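Local coordinates for ARF GTPase-activating protein GIT1 (Rattus norvegicus, PDB 6IUH) that probably acts as a GTPase-activating protein for ARF GTPases, and through its C-terminal helical domain probably docks onto the adaptor paxillin at focal adhesions, at residues A[8-16]-A[59-69]. Residues are numbered along the deposited sequence; the frame is centred on the assembly and turned at random.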
loop_
_atom_site.group_PDB
_atom_site.type_symbol
_atom_site.label_atom_id
_atom_site.label_comp_id
_atom_site.label_asym_id
_atom_site.label_seq_id
_atom_site.Cartn_x
_atom_site.Cartn_y
_atom_site.Cartn_z
ATOM N N PRO A 8 -12.392 15.380 -16.350
ATOM C CA PRO A 8 -11.662 14.950 -15.153
ATOM C C PRO A 8 -10.200 15.388 -15.160
ATOM O O PRO A 8 -9.486 15.143 -16.132
ATOM C CB PRO A 8 -11.771 13.425 -15.213
ATOM C CG PRO A 8 -13.064 13.182 -15.912
ATOM C CD PRO A 8 -13.191 14.288 -16.932
ATOM N N GLY A 9 -9.768 16.033 -14.081
ATOM C CA GLY A 9 -8.382 16.441 -13.929
ATOM C C GLY A 9 -7.797 15.924 -12.628
ATOM O O GLY A 9 -8.161 14.845 -12.164
ATOM N N LEU A 10 -6.890 16.694 -12.036
ATOM C CA LEU A 10 -6.315 16.324 -10.748
ATOM C C LEU A 10 -7.306 16.559 -9.615
ATOM O O LEU A 10 -7.972 17.592 -9.571
ATOM C CB LEU A 10 -5.026 17.103 -10.481
ATOM C CG LEU A 10 -3.743 16.535 -11.086
ATOM C CD1 LEU A 10 -2.555 17.363 -10.644
ATOM C CD2 LEU A 10 -3.559 15.084 -10.678
ATOM N N PRO A 11 -7.403 15.592 -8.693
ATOM C CA PRO A 11 -8.288 15.695 -7.528
ATOM C C PRO A 11 -7.774 16.710 -6.516
ATOM O O PRO A 11 -6.606 17.085 -6.575
ATOM C CB PRO A 11 -8.256 14.282 -6.946
ATOM C CG PRO A 11 -6.913 13.768 -7.333
ATOM C CD PRO A 11 -6.644 14.331 -8.697
ATOM N N SER A 12 -8.634 17.141 -5.599
ATOM C CA SER A 12 -8.232 18.088 -4.565
ATOM C C SER A 12 -7.302 17.424 -3.554
ATOM O O SER A 12 -7.370 16.212 -3.342
ATOM C CB SER A 12 -9.458 18.659 -3.852
ATOM O OG SER A 12 -10.152 17.644 -3.148
ATOM N N THR A 13 -6.440 18.220 -2.930
ATOM C CA THR A 13 -5.518 17.701 -1.924
ATOM C C THR A 13 -6.273 17.065 -0.760
ATOM O O THR A 13 -5.834 16.060 -0.204
ATOM C CB THR A 13 -4.592 18.802 -1.377
ATOM O OG1 THR A 13 -5.378 19.913 -0.932
ATOM C CG2 THR A 13 -3.627 19.268 -2.455
ATOM N N GLU A 14 -7.410 17.651 -0.402
ATOM C CA GLU A 14 -8.229 17.121 0.683
ATOM C C GLU A 14 -8.747 15.724 0.352
ATOM O O GLU A 14 -8.739 14.837 1.204
ATOM C CB GLU A 14 -9.402 18.058 0.987
ATOM C CG GLU A 14 -9.013 19.357 1.688
ATOM C CD GLU A 14 -8.376 20.371 0.754
ATOM O OE1 GLU A 14 -8.393 20.149 -0.476
ATOM O OE2 GLU A 14 -7.861 21.396 1.252
ATOM N N ASP A 15 -9.196 15.533 -0.884
ATOM C CA ASP A 15 -9.696 14.231 -1.309
ATOM C C ASP A 15 -8.577 13.195 -1.358
ATOM O O ASP A 15 -8.772 12.050 -0.958
ATOM C CB ASP A 15 -10.378 14.326 -2.674
ATOM C CG ASP A 15 -11.753 14.960 -2.595
ATOM O OD1 ASP A 15 -12.356 14.944 -1.501
ATOM O OD2 ASP A 15 -12.236 15.469 -3.629
ATOM N N VAL A 16 -7.408 13.597 -1.844
ATOM C CA VAL A 16 -6.277 12.680 -1.930
ATOM C C VAL A 16 -5.835 12.242 -0.539
ATOM O O VAL A 16 -5.550 11.067 -0.312
ATOM C CB VAL A 16 -5.086 13.310 -2.679
ATOM C CG1 VAL A 16 -3.895 12.366 -2.686
ATOM C CG2 VAL A 16 -5.489 13.652 -4.095
ATOM N N LEU A 59 -9.791 8.645 -8.048
ATOM C CA LEU A 59 -9.725 10.098 -7.904
ATOM C C LEU A 59 -9.070 10.741 -9.117
ATOM O O LEU A 59 -9.288 11.920 -9.410
ATOM C CB LEU A 59 -8.946 10.487 -6.647
ATOM C CG LEU A 59 -9.571 10.214 -5.282
ATOM C CD1 LEU A 59 -8.650 10.742 -4.198
ATOM C CD2 LEU A 59 -10.945 10.853 -5.185
ATOM N N PHE A 60 -8.258 9.955 -9.814
ATOM C CA PHE A 60 -7.478 10.448 -10.939
ATOM C C PHE A 60 -8.145 10.073 -12.259
ATOM O O PHE A 60 -8.925 9.123 -12.310
ATOM C CB PHE A 60 -6.052 9.895 -10.860
ATOM C CG PHE A 60 -5.302 10.340 -9.634
ATOM C CD1 PHE A 60 -5.406 9.634 -8.444
ATOM C CD2 PHE A 60 -4.505 11.473 -9.667
ATOM C CE1 PHE A 60 -4.721 10.045 -7.314
ATOM C CE2 PHE A 60 -3.819 11.891 -8.541
ATOM C CZ PHE A 60 -3.927 11.176 -7.360
ATOM N N PRO A 61 -7.862 10.838 -13.328
ATOM C CA PRO A 61 -8.465 10.566 -14.638
ATOM C C PRO A 61 -8.179 9.150 -15.116
ATOM O O PRO A 61 -7.164 8.571 -14.727
ATOM C CB PRO A 61 -7.794 11.592 -15.555
ATOM C CG PRO A 61 -7.397 12.699 -14.650
ATOM C CD PRO A 61 -7.016 12.044 -13.356
ATOM N N LYS A 62 -9.071 8.604 -15.935
ATOM C CA LYS A 62 -8.879 7.276 -16.504
ATOM C C LYS A 62 -7.570 7.228 -17.284
ATOM O O LYS A 62 -6.850 6.232 -17.246
ATOM C CB LYS A 62 -10.063 6.900 -17.398
ATOM C CG LYS A 62 -11.319 6.522 -16.624
ATOM C CD LYS A 62 -12.584 7.024 -17.310
ATOM C CE LYS A 62 -12.688 6.524 -18.743
ATOM N NZ LYS A 62 -13.925 7.020 -19.410
ATOM N N ARG A 63 -7.266 8.318 -17.979
ATOM C CA ARG A 63 -5.990 8.456 -18.667
ATOM C C ARG A 63 -5.293 9.736 -18.221
ATOM O O ARG A 63 -5.482 10.789 -18.822
ATOM C CB ARG A 63 -6.192 8.452 -20.180
ATOM C CG ARG A 63 -6.904 7.212 -20.686
ATOM C CD ARG A 63 -7.127 7.267 -22.186
ATOM N NE ARG A 63 -7.886 8.445 -22.593
ATOM C CZ ARG A 63 -9.214 8.507 -22.613
ATOM N NH1 ARG A 63 -9.821 9.621 -23.000
ATOM N NH2 ARG A 63 -9.935 7.458 -22.242
ATOM N N PRO A 64 -4.495 9.645 -17.147
ATOM C CA PRO A 64 -3.805 10.808 -16.579
ATOM C C PRO A 64 -2.889 11.485 -17.588
ATOM O O PRO A 64 -2.247 10.807 -18.391
ATOM C CB PRO A 64 -2.993 10.209 -15.427
ATOM C CG PRO A 64 -3.696 8.945 -15.079
ATOM C CD PRO A 64 -4.226 8.418 -16.379
ATOM N N ALA A 65 -2.835 12.811 -17.539
ATOM C CA ALA A 65 -1.964 13.577 -18.417
ATOM C C ALA A 65 -0.537 13.592 -17.880
ATOM O O ALA A 65 0.426 13.520 -18.643
ATOM C CB ALA A 65 -2.483 14.992 -18.574
ATOM N N LEU A 66 -0.407 13.677 -16.560
ATOM C CA LEU A 66 0.904 13.801 -15.933
ATOM C C LEU A 66 1.646 12.475 -15.900
ATOM O O LEU A 66 1.122 11.462 -15.429
ATOM C CB LEU A 66 0.773 14.357 -14.513
ATOM C CG LEU A 66 0.389 15.833 -14.381
ATOM C CD1 LEU A 66 0.085 16.167 -12.931
ATOM C CD2 LEU A 66 1.497 16.732 -14.916
ATOM N N GLU A 67 2.874 12.497 -16.405
ATOM C CA GLU A 67 3.741 11.326 -16.391
ATOM C C GLU A 67 3.960 10.756 -14.980
ATOM O O GLU A 67 3.912 9.538 -14.805
ATOM C CB GLU A 67 5.088 11.665 -17.039
ATOM C CG GLU A 67 5.905 10.456 -17.457
ATOM C CD GLU A 67 5.419 9.840 -18.758
ATOM O OE1 GLU A 67 4.408 10.323 -19.313
ATOM O OE2 GLU A 67 6.054 8.874 -19.231
ATOM N N PRO A 68 4.198 11.618 -13.969
ATOM C CA PRO A 68 4.374 11.012 -12.641
ATOM C C PRO A 68 3.113 10.339 -12.094
ATOM O O PRO A 68 3.232 9.368 -11.349
ATOM C CB PRO A 68 4.768 12.205 -11.763
ATOM C CG PRO A 68 5.339 13.198 -12.705
ATOM C CD PRO A 68 4.525 13.057 -13.949
ATOM N N VAL A 69 1.932 10.842 -12.441
ATOM C CA VAL A 69 0.695 10.188 -12.021
ATOM C C VAL A 69 0.568 8.813 -12.679
ATOM O O VAL A 69 0.208 7.837 -12.019
ATOM C CB VAL A 69 -0.549 11.036 -12.353
ATOM C CG1 VAL A 69 -1.822 10.295 -11.954
ATOM C CG2 VAL A 69 -0.479 12.376 -11.643
#
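Leu59 meets the N-terminal arm at Pro11, its CB lying 3.9 Å from Pro11 CB, while its CD1 methyl reaches the first turn of helix 13-35, 3.5 Å from Asp15 O. Phe60 follows, its ring lodged between the arm and the bundle. With CG anti to the carbonyl carbon (chi1 -63°) the ring is carried toward the arm, and the near-perpendicular chi2 of 87° presents one face to Pro11, whose CG sits 4.0 Å from the ring centroid in a CH-pi contact. Leu10 comes instead to the ring edge, CD2 being 3.9 Å from Phe60 CE2, and the ring also touches Thr126 and Leu73. With an alanine in place of Phe60, Pro11 CG would probably lose the ring face it lies over and Leu10 CD2 the edge beside it, leaving a gap before Thr126 and Leu73. Pro61 packs on backbone, its CD 3.3 Å from Gly9 O. Leu66, the N-cap residue of helix 67-87, meets the other methyl of Leu10, CD1 to CD1 at 3.7 Å. Val69 adds a looser touch, its CG2 4.2 Å from Leu10 CD2. No hydrogen bond joins the two segments; the arm runs antiparallel along residues 59-61 on van der Waals contact, and Lys130 NZ also holds it by a hydrogen bond to Pro11 O. Ser12 OG then caps helix 13-35, accepting from Asp15 N, at this end of a four-helix bundle consistent with a focal-adhesion-targeting-like fold.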